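Local structure of serine repeat antigen 5 (6X42) at residues Q47-T52 against Y120-V125; A78-N83 against F111-S116. The protein is a papain-family, cysteine-protease-like antigen of the malaria parasite Plasmodium falciparum, described as a pseudo-zymogen and probably lacking ordinary protease activity. All blocks are in the same frame, centred on the assembly; numbering follows the deposited sequence. Where two conformers were deposited one is given.

Contact 1: Q47-T52 against Y120-V125; sequences QGNCDT and YNYVKV
Two groups of the loop 47-52 grip the phenol of Tyr120. This loop carries the Gln-Gly-x-Cys sequence of papain-like proteases, just before helix 53-68. Tyr120 OH donates to Gln47 O at 2.7 Å, with that carbonyl oxygen in the plane of the ring at its edge. The same hydroxyl accepts from Thr52 OG1 at 2.9 Å, and the two side chains meet tip to tip. A chi1 of 49° sets OG1 of Thr52 between its backbone N and carbonyl carbon, facing the phenol.

The Tyr122 ring lies over the backbone of the loop at Gly48 and Asn49. Asn49 N sits 3.5 Å above one face, offset toward the rim, and Val123 CG1 covers the opposite face. Gly48, with positive phi and no side chain, lets Tyr122 CD2 approach its CA to 4.1 Å. The Asn49 side chain runs alongside the ring, its amide plane turned 59° from it. At the ring's edge lies Cys50 SG, 3.9 Å from Tyr122 CD1 and disulfide-bonded to Cys93.

Gln47, at the position of the oxyanion-hole glutamine of papain relatives, uses its amide within its own loop and beyond: NE2 donates to Cys50 O at 2.9 Å, while OE1 is hydrogen-bonded to Ser245 OG. Beside Val125 CB, which touches Cys50 SG, Thr52 CG2 meets Val125 CG1 at 4.0 Å.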
ATOM      1  N   GLN A  47      -6.384 -10.021  -5.895  1.00 13.28           N
ATOM      2  CA  GLN A  47      -7.312 -10.217  -4.789  1.00 12.69           C
ATOM      3  C   GLN A  47      -8.592 -10.952  -5.196  1.00 12.44           C
ATOM      4  O   GLN A  47      -9.362 -11.380  -4.319  1.00 12.71           O
ATOM      5  CB  GLN A  47      -7.678  -8.886  -4.161  1.00 12.94           C
ATOM      6  CG  GLN A  47      -8.578  -8.023  -5.008  1.00 12.80           C
ATOM      7  CD  GLN A  47      -8.796  -6.645  -4.424  1.00 13.08           C
ATOM      8  OE1 GLN A  47      -7.926  -5.775  -4.473  1.00 14.44           O
ATOM      9  NE2 GLN A  47      -9.964  -6.436  -3.845  1.00 14.32           N
ATOM     10  N   GLY A  48      -8.848 -11.100  -6.490  1.00 13.12           N
ATOM     11  CA  GLY A  48     -10.061 -11.766  -6.924  1.00 14.37           C
ATOM     12  C   GLY A  48     -11.293 -10.971  -6.536  1.00 14.64           C
ATOM     13  O   GLY A  48     -11.258  -9.749  -6.377  1.00 17.46           O
ATOM     14  N   ASN A  49     -12.393 -11.682  -6.336  1.00 14.61           N
ATOM     15  CA  ASN A  49     -13.690 -11.034  -6.157  1.00 15.29           C
ATOM     16  C   ASN A  49     -14.112 -10.936  -4.688  1.00 14.94           C
ATOM     17  O   ASN A  49     -15.259 -11.201  -4.331  1.00 16.77           O
ATOM     18  CB  ASN A  49     -14.736 -11.737  -7.013  1.00 17.03           C
ATOM     19  CG  ASN A  49     -14.462 -11.587  -8.511  1.00 18.69           C
ATOM     20  OD1 ASN A  49     -13.761 -10.668  -8.939  1.00 23.19           O
ATOM     21  ND2 ASN A  49     -15.009 -12.493  -9.316  1.00 19.67           N
ATOM     22  N   CYS A  50     -13.178 -10.525  -3.828  1.00 13.95           N
ATOM     23  CA  CYS A  50     -13.451 -10.129  -2.457  1.00 13.68           C
ATOM     24  C   CYS A  50     -12.833  -8.756  -2.230  1.00 13.11           C
ATOM     25  O   CYS A  50     -11.903  -8.355  -2.938  1.00 14.14           O
ATOM     26  CB  CYS A  50     -12.863 -11.099  -1.419  1.00 14.80           C
ATOM     27  SG  CYS A  50     -13.640 -12.725  -1.380  1.00 15.86           S
ATOM     28  N   ASP A  51     -13.357  -8.042  -1.235  1.00 13.79           N
ATOM     29  CA  ASP A  51     -12.904  -6.678  -0.912  1.00 13.32           C
ATOM     30  C   ASP A  51     -11.774  -6.723   0.110  1.00 13.39           C
ATOM     31  O   ASP A  51     -11.911  -6.313   1.263  1.00 14.69           O
ATOM     32  CB  ASP A  51     -14.065  -5.846  -0.406  1.00 15.06           C
ATOM     33  CG  ASP A  51     -13.700  -4.391  -0.183  1.00 15.32           C
ATOM     34  OD1 ASP A  51     -12.611  -3.958  -0.615  1.00 15.89           O
ATOM     35  OD2 ASP A  51     -14.534  -3.666   0.406  1.00 17.92           O
ATOM     36  N   THR A  52     -10.630  -7.232  -0.360  1.00 12.93           N
ATOM     37  CA  THR A  52      -9.495  -7.502   0.511  1.00 12.48           C
ATOM     38  C   THR A  52      -8.290  -6.616   0.202  1.00 12.46           C
ATOM     39  O   THR A  52      -7.188  -6.887   0.695  1.00 12.57           O
ATOM     40  CB  THR A  52      -9.117  -8.986   0.456  1.00 13.10           C
ATOM     41  OG1 THR A  52      -9.031  -9.343  -0.917  1.00 13.85           O
ATOM     42  CG2 THR A  52     -10.139  -9.864   1.195  1.00 14.96           C
ATOM     43  N   TYR A 120      -3.197 -17.655  -1.230  1.00 16.41           N
ATOM     44  CA  TYR A 120      -4.465 -16.964  -1.414  1.00 15.61           C
ATOM     45  C   TYR A 120      -5.322 -17.584  -2.509  1.00 15.91           C
ATOM     46  O   TYR A 120      -4.863 -17.841  -3.622  1.00 17.15           O
ATOM     47  CB  TYR A 120      -4.214 -15.495  -1.737  1.00 16.81           C
ATOM     48  CG  TYR A 120      -5.444 -14.621  -1.767  1.00 14.59           C
ATOM     49  CD1 TYR A 120      -5.976 -14.091  -0.591  1.00 15.70           C
ATOM     50  CD2 TYR A 120      -6.070 -14.316  -2.969  1.00 14.36           C
ATOM     51  CE1 TYR A 120      -7.083 -13.252  -0.609  1.00 15.19           C
ATOM     52  CE2 TYR A 120      -7.188 -13.507  -3.004  1.00 13.65           C
ATOM     53  CZ  TYR A 120      -7.692 -12.958  -1.827  1.00 13.22           C
ATOM     54  OH  TYR A 120      -8.787 -12.118  -1.827  1.00 13.35           O
ATOM     55  N   ASN A 121      -6.594 -17.763  -2.199  1.00 14.84           N
ATOM     56  CA  ASN A 121      -7.632 -17.980  -3.195  1.00 14.67           C
ATOM     57  C   ASN A 121      -8.813 -17.238  -2.615  1.00 13.50           C
ATOM     58  O   ASN A 121      -9.174 -17.476  -1.456  1.00 14.32           O
ATOM     59  CB  ASN A 121      -7.938 -19.482  -3.399  1.00 15.47           C
ATOM     60  CG  ASN A 121      -8.928 -19.758  -4.532  1.00 15.25           C
ATOM     61  OD1 ASN A 121      -9.815 -18.948  -4.807  1.00 16.39           O
ATOM     62  ND2 ASN A 121      -8.790 -20.926  -5.178  1.00 16.50           N
ATOM     63  N   TYR A 122      -9.411 -16.349  -3.404  1.00 13.81           N
ATOM     64  CA  TYR A 122     -10.451 -15.503  -2.842  1.00 13.36           C
ATOM     65  C   TYR A 122     -11.611 -16.327  -2.313  1.00 12.56           C
ATOM     66  O   TYR A 122     -12.327 -15.871  -1.419  1.00 13.49           O
ATOM     67  CB  TYR A 122     -10.937 -14.447  -3.834  1.00 14.55           C
ATOM     68  CG  TYR A 122     -11.905 -14.939  -4.887  1.00 13.88           C
ATOM     69  CD1 TYR A 122     -13.280 -14.777  -4.725  1.00 15.35           C
ATOM     70  CD2 TYR A 122     -11.461 -15.551  -6.043  1.00 15.00           C
ATOM     71  CE1 TYR A 122     -14.179 -15.237  -5.680  1.00 15.43           C
ATOM     72  CE2 TYR A 122     -12.356 -16.002  -6.990  1.00 15.69           C
ATOM     73  CZ  TYR A 122     -13.713 -15.847  -6.813  1.00 15.61           C
ATOM     74  OH  TYR A 122     -14.585 -16.321  -7.782  1.00 17.23           O
ATOM     75  N   VAL A 123     -11.827 -17.541  -2.837  1.00 13.17           N
ATOM     76  CA  VAL A 123     -12.962 -18.342  -2.387  1.00 13.11           C
ATOM     77  C   VAL A 123     -12.804 -18.844  -0.954  1.00 13.18           C
ATOM     78  O   VAL A 123     -13.778 -19.317  -0.348  1.00 13.94           O
ATOM     79  CB  VAL A 123     -13.279 -19.539  -3.314  1.00 13.63           C
ATOM     80  CG1 VAL A 123     -13.436 -19.116  -4.745  1.00 14.25           C
ATOM     81  CG2 VAL A 123     -12.237 -20.655  -3.173  1.00 14.96           C
ATOM     82  N   LYS A 124     -11.588 -18.766  -0.405  1.00 13.41           N
ATOM     83  CA  LYS A 124     -11.294 -19.177   0.959  1.00 14.17           C
ATOM     84  C   LYS A 124     -11.360 -18.018   1.952  1.00 14.02           C
ATOM     85  O   LYS A 124     -11.166 -18.242   3.151  1.00 15.27           O
ATOM     86  CB  LYS A 124      -9.908 -19.816   1.020  1.00 13.62           C
ATOM     87  CG  LYS A 124      -9.798 -21.053   0.187  1.00 16.03           C
ATOM     88  CD  LYS A 124      -8.470 -21.717   0.448  1.00 20.04           C
ATOM     89  CE  LYS A 124      -8.241 -22.958  -0.366  1.00 24.75           C
ATOM     90  NZ  LYS A 124      -7.024 -23.654   0.177  1.00 26.35           N
ATOM     91  N   VAL A 125     -11.591 -16.794   1.494  1.00 13.83           N
ATOM     92  CA  VAL A 125     -11.689 -15.647   2.388  1.00 13.79           C
ATOM     93  C   VAL A 125     -12.947 -15.820   3.229  1.00 14.59           C
ATOM     94  O   VAL A 125     -14.059 -15.850   2.693  1.00 15.45           O
ATOM     95  CB  VAL A 125     -11.702 -14.346   1.578  1.00 13.73           C
ATOM     96  CG1 VAL A 125     -12.042 -13.166   2.479  1.00 15.15           C
ATOM     97  CG2 VAL A 125     -10.356 -14.156   0.914  1.00 13.74           C
TER

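Contact 2: A78-N83 against F111-S116; sequences ALYVAN and FLPAES
Pro113 meets one face of the Tyr80 ring with the CG-CD edge of its pyrrolidine, and this CH-pi contact is the chief link between helix 78-83 and the loop 111-116. Pro113 CG stands 3.6 Å from the centroid of the Tyr80 ring and 20° off its normal, displaced toward the CG-CD1 side of the rim. Its neighbour in the pyrrolidine, Pro113 CD, comes to 3.5 Å from Tyr80 CD2, and the two side chains cross at about a right angle. A chi1 of -168° sets Tyr80 CG anti to the backbone N, on the side of the loop. Pro113 CD also lies in the plane of the Phe111 ring, at its edge, so the same methylene touches a second aromatic ring.

A second apolar contact joins branched side chains. Although Leu112 CB points away from the helix, the CD2 branch turns back to reach Val81 CG2 at 3.8 Å.

The polar link runs through water. Glu115 OE1 lies 2.7 Å from each of two waters, and water 2 donates to it; water 1 accepts from Ala78 N at 3.1 Å, and water 2 from Leu79 N at 2.9 Å. The acid is thus linked to two amides of the first helical turn through the waters, its OE1 staying 4.1 Å from Ala78 N, and the helix N-terminus would be expected to favour its negative charge. Glu115 OE2 has Tyr120 N as its partner.

In the predominantly helical part of the papain-like fold, helix 99-109 receives Tyr80 on Tyr109, Val81 on Phe102 and Ile105, and Leu112 on Ile106. Ala78 rests on Ile55, Phe56 and Lys59 of helix 53-68, while the loop 111-116 leads on toward strand 144-145.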
ATOM      1  N   ALA A  78      -1.872 -13.052   2.740  1.00 14.14           N
ATOM      2  CA  ALA A  78      -3.067 -12.233   2.900  1.00 14.04           C
ATOM      3  C   ALA A  78      -4.208 -13.050   3.489  1.00 13.32           C
ATOM      4  O   ALA A  78      -5.042 -12.528   4.233  1.00 14.11           O
ATOM      5  CB  ALA A  78      -3.512 -11.664   1.557  1.00 14.62           C
ATOM      6  N   LEU A  79      -4.290 -14.332   3.123  1.00 14.19           N
ATOM      7  CA  LEU A  79      -5.410 -15.162   3.572  1.00 14.16           C
ATOM      8  C   LEU A  79      -5.386 -15.371   5.083  1.00 13.89           C
ATOM      9  O   LEU A  79      -6.439 -15.396   5.731  1.00 14.70           O
ATOM     10  CB  LEU A  79      -5.394 -16.491   2.825  1.00 14.74           C
ATOM     11  CG  LEU A  79      -6.674 -17.327   2.921  1.00 14.74           C
ATOM     12  CD1 LEU A  79      -7.844 -16.599   2.269  1.00 15.67           C
ATOM     13  CD2 LEU A  79      -6.465 -18.706   2.283  1.00 15.34           C
ATOM     14  N   TYR A  80      -4.192 -15.491   5.672  1.00 14.82           N
ATOM     15  CA  TYR A  80      -4.111 -15.616   7.122  1.00 15.64           C
ATOM     16  C   TYR A  80      -4.686 -14.385   7.806  1.00 15.73           C
ATOM     17  O   TYR A  80      -5.453 -14.491   8.772  1.00 16.39           O
ATOM     18  CB  TYR A  80      -2.666 -15.852   7.561  1.00 16.53           C
ATOM     19  CG  TYR A  80      -2.555 -16.268   9.013  1.00 18.15           C
ATOM     20  CD1 TYR A  80      -2.691 -17.589   9.394  1.00 19.91           C
ATOM     21  CD2 TYR A  80      -2.362 -15.321  10.009  1.00 19.42           C
ATOM     22  CE1 TYR A  80      -2.614 -17.968  10.728  1.00 20.45           C
ATOM     23  CE2 TYR A  80      -2.275 -15.691  11.341  1.00 20.69           C
ATOM     24  CZ  TYR A  80      -2.413 -17.011  11.699  1.00 21.92           C
ATOM     25  OH  TYR A  80      -2.340 -17.389  13.031  1.00 24.89           O
ATOM     26  N   VAL A  81      -4.321 -13.198   7.313  1.00 14.90           N
ATOM     27  CA  VAL A  81      -4.820 -11.957   7.886  1.00 14.73           C
ATOM     28  C   VAL A  81      -6.323 -11.835   7.688  1.00 15.38           C
ATOM     29  O   VAL A  81      -7.037 -11.333   8.563  1.00 17.89           O
ATOM     30  CB  VAL A  81      -4.044 -10.753   7.324  1.00 15.48           C
ATOM     31  CG1 VAL A  81      -4.596  -9.450   7.871  1.00 17.07           C
ATOM     32  CG2 VAL A  81      -2.555 -10.919   7.619  1.00 17.35           C
ATOM     33  N   ALA A  82      -6.837 -12.277   6.540  1.00 14.50           N
ATOM     34  CA  ALA A  82      -8.275 -12.209   6.318  1.00 15.45           C
ATOM     35  C   ALA A  82      -9.036 -13.068   7.314  1.00 15.55           C
ATOM     36  O   ALA A  82     -10.124 -12.700   7.754  1.00 17.40           O
ATOM     37  CB  ALA A  82      -8.607 -12.707   4.914  1.00 14.64           C
ATOM     38  N   ASN A  83      -8.497 -14.232   7.651  1.00 15.57           N
ATOM     39  CA  ASN A  83      -9.284 -15.258   8.317  1.00 16.35           C
ATOM     40  C   ASN A  83      -9.058 -15.339   9.813  1.00 17.64           C
ATOM     41  O   ASN A  83      -9.838 -16.004  10.493  1.00 19.52           O
ATOM     42  CB  ASN A  83      -9.009 -16.616   7.668  1.00 16.65           C
ATOM     43  CG  ASN A  83      -9.554 -16.679   6.260  1.00 15.69           C
ATOM     44  OD1 ASN A  83     -10.364 -15.827   5.860  1.00 16.49           O
ATOM     45  ND2 ASN A  83      -9.149 -17.690   5.502  1.00 16.43           N
ATOM     46  N   PHE A 111       1.914 -13.362  14.516  1.00 35.07           N
ATOM     47  CA  PHE A 111       2.440 -14.264  13.499  1.00 34.36           C
ATOM     48  C   PHE A 111       1.922 -13.828  12.143  1.00 31.89           C
ATOM     49  O   PHE A 111       0.712 -13.648  11.963  1.00 33.08           O
ATOM     50  CB  PHE A 111       1.990 -15.699  13.797  1.00 37.04           C
ATOM     51  CG  PHE A 111       2.918 -16.762  13.267  1.00 38.70           C
ATOM     52  CD1 PHE A 111       3.810 -17.407  14.109  1.00 40.08           C
ATOM     53  CD2 PHE A 111       2.890 -17.120  11.926  1.00 39.56           C
ATOM     54  CE1 PHE A 111       4.661 -18.395  13.625  1.00 40.97           C
ATOM     55  CE2 PHE A 111       3.739 -18.103  11.432  1.00 40.32           C
ATOM     56  CZ  PHE A 111       4.626 -18.742  12.284  1.00 41.12           C
ATOM     57  N   LEU A 112       2.832 -13.646  11.196  1.00 27.07           N
ATOM     58  CA  LEU A 112       2.474 -13.427   9.798  1.00 25.36           C
ATOM     59  C   LEU A 112       3.092 -14.574   9.029  1.00 24.11           C
ATOM     60  O   LEU A 112       4.311 -14.567   8.773  1.00 24.61           O
ATOM     61  CB  LEU A 112       2.989 -12.095   9.264  1.00 24.66           C
ATOM     62  CG  LEU A 112       2.271 -10.882   9.833  1.00 25.27           C
ATOM     63  CD1 LEU A 112       3.005  -9.642   9.365  1.00 25.85           C
ATOM     64  CD2 LEU A 112       0.794 -10.876   9.435  1.00 26.10           C
ATOM     65  N   PRO A 113       2.313 -15.575   8.652  1.00 22.57           N
ATOM     66  CA  PRO A 113       2.847 -16.633   7.803  1.00 22.43           C
ATOM     67  C   PRO A 113       3.182 -16.105   6.420  1.00 21.17           C
ATOM     68  O   PRO A 113       2.677 -15.081   5.951  1.00 22.36           O
ATOM     69  CB  PRO A 113       1.700 -17.648   7.720  1.00 25.02           C
ATOM     70  CG  PRO A 113       0.765 -17.310   8.838  1.00 25.35           C
ATOM     71  CD  PRO A 113       0.913 -15.828   9.034  1.00 24.57           C
ATOM     72  N   ALA A 114       4.024 -16.866   5.752  1.00 22.49           N
ATOM     73  CA  ALA A 114       4.317 -16.618   4.359  1.00 21.11           C
ATOM     74  C   ALA A 114       3.181 -17.123   3.475  1.00 19.91           C
ATOM     75  O   ALA A 114       2.484 -18.096   3.804  1.00 18.51           O
ATOM     76  CB  ALA A 114       5.621 -17.321   3.984  1.00 22.87           C
ATOM     77  N   GLU A 115       3.006 -16.434   2.341  1.00 19.32           N
ATOM     78  CA  GLU A 115       2.069 -16.866   1.312  1.00 18.16           C
ATOM     79  C   GLU A 115       2.228 -18.345   0.991  1.00 18.05           C
ATOM     80  O   GLU A 115       1.236 -19.053   0.810  1.00 19.60           O
ATOM     81  CB  GLU A 115       2.311 -16.026   0.052  1.00 18.35           C
ATOM     82  CG  GLU A 115       1.530 -16.436  -1.177  1.00 18.44           C
ATOM     83  CD  GLU A 115       0.073 -16.124  -1.075  1.00 18.84           C
ATOM     84  OE1 GLU A 115      -0.337 -15.558  -0.061  1.00 19.94           O
ATOM     85  OE2 GLU A 115      -0.669 -16.427  -2.025  1.00 21.42           O
ATOM     86  N   SER A 116       3.465 -18.814   0.865  1.00 20.93           N
ATOM     87  CA  SER A 116       3.693 -20.213   0.519  0.56 22.46           C
ATOM     88  C   SER A 116       3.034 -21.158   1.517  1.00 21.03           C
ATOM     89  O   SER A 116       2.582 -22.248   1.142  1.00 23.58           O
ATOM     90  CB  SER A 116       5.197 -20.474   0.442  0.56 25.31           C
ATOM     91  OG  SER A 116       5.764 -19.747  -0.636  0.56 25.89           O
TER
HETATM   92  O   HOH W   1      -1.236 -13.076  -0.307  1.00 20.13           O
HETATM   93  O   HOH W   2      -2.623 -15.875   1.302  1.00 17.61           O

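How the contacts relate
Contact 2 is nested along the chain inside the loop closed by contact 1, and the centres lie about 12 Å apart. They touch directly: Tyr120 N lies 2.9 Å from Glu115 OE2 and Lys124 O lies 3.1 Å from Asn83 ND2, both probable hydrogen bonds, and Val125 CG2 packs on Leu79 CD1 at 3.8 Å. The segment 120-125 therefore bridges helix 78-83 and the loop 47-52. Contact 1 is the one beside the active-site cleft expected from papain: it holds Gln47, and Ser53, at the position of the papain nucleophile, follows directly. The residues that bind calcium and the triiodobenzene compound belong to neither contact.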